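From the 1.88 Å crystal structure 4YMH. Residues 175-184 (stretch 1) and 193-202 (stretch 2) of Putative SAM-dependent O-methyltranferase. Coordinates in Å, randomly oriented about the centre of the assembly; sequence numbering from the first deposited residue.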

# COMPACT_ATOMS: atom_id res chain seq x y z
N PHE A 175 -7.60 11.62 1.75
CA PHE A 175 -9.06 11.47 1.85
C PHE A 175 -9.72 12.55 2.71
O PHE A 175 -10.93 12.73 2.64
CB PHE A 175 -9.43 10.12 2.45
CG PHE A 175 -9.31 8.96 1.49
CD1 PHE A 175 -9.11 9.16 0.13
CD2 PHE A 175 -9.41 7.66 1.96
CE1 PHE A 175 -9.02 8.08 -0.74
CE2 PHE A 175 -9.30 6.57 1.09
CZ PHE A 175 -9.11 6.79 -0.26
N ALA A 176 -8.93 13.20 3.56
CA ALA A 176 -9.45 14.19 4.52
C ALA A 176 -10.64 13.59 5.28
O ALA A 176 -11.73 14.17 5.33
CB ALA A 176 -9.87 15.49 3.79
N ARG A 177 -10.42 12.39 5.82
CA ARG A 177 -11.39 11.63 6.61
C ARG A 177 -12.57 11.11 5.78
O ARG A 177 -13.53 10.55 6.34
CB ARG A 177 -11.91 12.49 7.77
CG ARG A 177 -10.79 13.10 8.62
CD ARG A 177 -10.03 12.03 9.36
NE ARG A 177 -9.35 12.57 10.54
CZ ARG A 177 -8.05 12.83 10.62
NH1 ARG A 177 -7.25 12.58 9.59
NH2 ARG A 177 -7.55 13.32 11.75
N GLY A 178 -12.49 11.27 4.47
CA GLY A 178 -13.56 10.90 3.57
C GLY A 178 -14.14 12.12 2.88
O GLY A 178 -14.79 12.02 1.86
N LEU A 179 -13.86 13.31 3.42
CA LEU A 179 -14.52 14.51 2.91
C LEU A 179 -13.96 14.99 1.57
O LEU A 179 -14.62 15.79 0.87
CB LEU A 179 -14.46 15.63 3.96
CG LEU A 179 -15.12 15.30 5.31
CD1 LEU A 179 -15.18 16.57 6.19
CD2 LEU A 179 -16.51 14.72 5.12
N THR A 180 -12.78 14.51 1.19
CA THR A 180 -12.27 14.76 -0.16
C THR A 180 -13.22 14.22 -1.22
O THR A 180 -13.45 14.83 -2.27
CB THR A 180 -10.86 14.13 -0.36
OG1 THR A 180 -9.92 14.80 0.48
CG2 THR A 180 -10.42 14.24 -1.81
N ILE A 181 -13.81 13.06 -0.93
CA ILE A 181 -14.72 12.43 -1.87
C ILE A 181 -16.07 13.16 -1.91
O ILE A 181 -16.65 13.40 -2.97
CB ILE A 181 -14.91 10.92 -1.54
CG1 ILE A 181 -13.58 10.18 -1.62
CG2 ILE A 181 -15.91 10.28 -2.53
CD1 ILE A 181 -12.73 10.23 -0.33
N GLY A 182 -16.57 13.56 -0.75
CA GLY A 182 -17.80 14.35 -0.69
C GLY A 182 -18.08 14.75 0.73
O GLY A 182 -17.65 14.07 1.66
N PRO A 183 -18.81 15.86 0.93
CA PRO A 183 -19.01 16.34 2.30
C PRO A 183 -19.87 15.40 3.14
O PRO A 183 -19.84 15.54 4.37
CB PRO A 183 -19.72 17.69 2.09
CG PRO A 183 -20.40 17.55 0.77
CD PRO A 183 -19.44 16.75 -0.07
N ASP A 184 -20.60 14.48 2.50
CA ASP A 184 -21.45 13.52 3.22
C ASP A 184 -20.77 12.16 3.47
O ASP A 184 -21.43 11.21 3.90
CB ASP A 184 -22.76 13.29 2.45
CG ASP A 184 -22.56 12.71 1.06
OD1 ASP A 184 -21.55 13.04 0.39
OD2 ASP A 184 -23.44 11.94 0.62
N VAL A 193 -14.51 19.59 14.10
CA VAL A 193 -13.41 19.64 13.14
C VAL A 193 -13.88 19.46 11.71
O VAL A 193 -13.08 19.41 10.79
CB VAL A 193 -12.35 18.56 13.45
CG1 VAL A 193 -11.81 18.75 14.87
CG2 VAL A 193 -12.96 17.19 13.27
N ARG A 194 -15.19 19.39 11.53
CA ARG A 194 -15.77 19.19 10.19
C ARG A 194 -15.47 20.35 9.21
O ARG A 194 -15.04 20.09 8.09
CB ARG A 194 -17.28 18.95 10.34
CG ARG A 194 -18.02 18.52 9.09
CD ARG A 194 -19.48 18.11 9.40
NE ARG A 194 -19.58 16.85 10.15
CZ ARG A 194 -19.50 15.64 9.58
NH1 ARG A 194 -19.29 15.54 8.28
NH2 ARG A 194 -19.62 14.54 10.32
N PRO A 195 -15.68 21.62 9.60
CA PRO A 195 -15.33 22.67 8.62
C PRO A 195 -13.87 22.62 8.15
O PRO A 195 -13.59 22.78 6.94
CB PRO A 195 -15.60 23.96 9.39
CG PRO A 195 -16.69 23.59 10.32
CD PRO A 195 -16.39 22.20 10.76
N TYR A 196 -12.96 22.40 9.09
CA TYR A 196 -11.55 22.30 8.74
C TYR A 196 -11.33 21.18 7.69
O TYR A 196 -10.72 21.39 6.63
CB TYR A 196 -10.69 22.04 10.00
CG TYR A 196 -9.27 21.67 9.65
CD1 TYR A 196 -8.33 22.65 9.34
CD2 TYR A 196 -8.87 20.34 9.59
CE1 TYR A 196 -7.04 22.31 9.00
CE2 TYR A 196 -7.59 20.00 9.24
CZ TYR A 196 -6.67 20.99 8.95
OH TYR A 196 -5.38 20.65 8.60
N TRP A 197 -11.83 19.99 7.99
CA TRP A 197 -11.57 18.87 7.09
C TRP A 197 -12.30 19.02 5.75
O TRP A 197 -11.84 18.50 4.75
CB TRP A 197 -11.93 17.54 7.75
CG TRP A 197 -10.87 17.11 8.74
CD1 TRP A 197 -11.00 17.01 10.09
CD2 TRP A 197 -9.52 16.74 8.43
NE1 TRP A 197 -9.81 16.61 10.65
CE2 TRP A 197 -8.89 16.43 9.65
CE3 TRP A 197 -8.79 16.64 7.24
CZ2 TRP A 197 -7.55 16.02 9.71
CZ3 TRP A 197 -7.47 16.24 7.30
CH2 TRP A 197 -6.86 15.94 8.54
N ASN A 198 -13.42 19.73 5.73
CA ASN A 198 -14.12 19.98 4.47
C ASN A 198 -13.30 20.89 3.58
O ASN A 198 -13.21 20.67 2.36
CB ASN A 198 -15.50 20.61 4.74
CG ASN A 198 -16.62 19.59 4.72
OD1 ASN A 198 -16.76 18.80 3.77
ND2 ASN A 198 -17.42 19.59 5.77
N GLY A 199 -12.69 21.91 4.19
CA GLY A 199 -11.75 22.75 3.46
C GLY A 199 -10.61 21.94 2.87
O GLY A 199 -10.27 22.06 1.67
N CYS A 200 -10.01 21.11 3.72
CA CYS A 200 -8.94 20.23 3.26
C CYS A 200 -9.41 19.35 2.11
O CYS A 200 -8.70 19.17 1.13
CB CYS A 200 -8.40 19.36 4.39
SG CYS A 200 -7.47 20.32 5.62
N GLY A 201 -10.61 18.80 2.23
CA GLY A 201 -11.13 17.91 1.21
C GLY A 201 -11.32 18.60 -0.12
O GLY A 201 -11.04 18.01 -1.16
N GLN A 202 -11.80 19.84 -0.12
CA GLN A 202 -11.94 20.57 -1.38
C GLN A 202 -10.58 20.78 -2.05
O GLN A 202 -10.43 20.57 -3.28
CB GLN A 202 -12.64 21.92 -1.13
CG GLN A 202 -14.05 21.72 -0.61
CD GLN A 202 -14.62 22.97 0.04
OE1 GLN A 202 -14.03 24.05 -0.03
NE2 GLN A 202 -15.78 22.83 0.67
O HOH W 1 -16.28 17.94 1.17
O HOH W 2 -19.98 13.53 6.28
O HOH W 3 -19.06 17.55 6.13

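A helix can be fastened to an irregular segment without a single direct hydrogen bond between them, provided that shape and hydration do the work. The pairing of residues 175-184 with the helix that includes Arg194 to Gln202 is a compact example, burying 487 Å² in total, and three residues carry much of it: Trp197, Leu179 and Gly201.

Trp197 has the largest covered area. Its CA-to-CB bond points toward the loop, and with chi1 in the m well the indole spreads beneath Arg177. The aliphatic part of that arginine lies over the ring: CG of Arg177 sits 3.9 Å from the centroid of the five-membered ring of Trp197, only 9° off the ring normal, a CH-pi contact. Farther along the same side chain the guanidinium follows the indole, with CZ of Arg177 3.4 Å from CZ2 of Trp197, which lies over one face of the guanidinium. A long side chain with both a methylene run and a flat cationic end suits a broad aromatic surface, and its NH1 is hydrogen-bonded elsewhere in the structure. Ala176 completes this patch, its CB 3.8 Å from CE3 of Trp197; the small methyl also fits close to the helix backbone, 3.7 Å from N of Gly201.

Leu179 supplies the second apolar element. Its m, t rotamer brings CD1 to 3.7 Å from CB of Trp197 and 3.6 Å from N of Asn198, so a branched aliphatic end rests on the helix at Trp197 and Asn198. The amide it covers is already satisfied, since N of Asn198 donates to O of Arg194 at 2.9 Å.

Gly201 shows the value of an absent side chain. The CA atoms of Thr180 and Gly201 are 3.6 Å apart, and OG1 of Thr180 is 3.4 Å from CA of Gly201. A CB on Gly201 would point toward the loop and clash, 2.8 Å from O of Leu179 and 2.9 Å from N of Thr180. Glycine thus permits the backbones to meet closely.

Polar groups are joined through water. The oxygen of one water lies 2.7 Å from O of Leu179 and 2.8 Å from OD1 of Asn198, bridging the two stretches. Two others each donate to O of Pro183 at 2.8 Å and accept from NH1 of Arg194, at 2.9 and 3.0 Å; the latter also accepts from ND2 of Asn198 at 2.6 Å. Direct packing and bridging water thus both contribute to the contact.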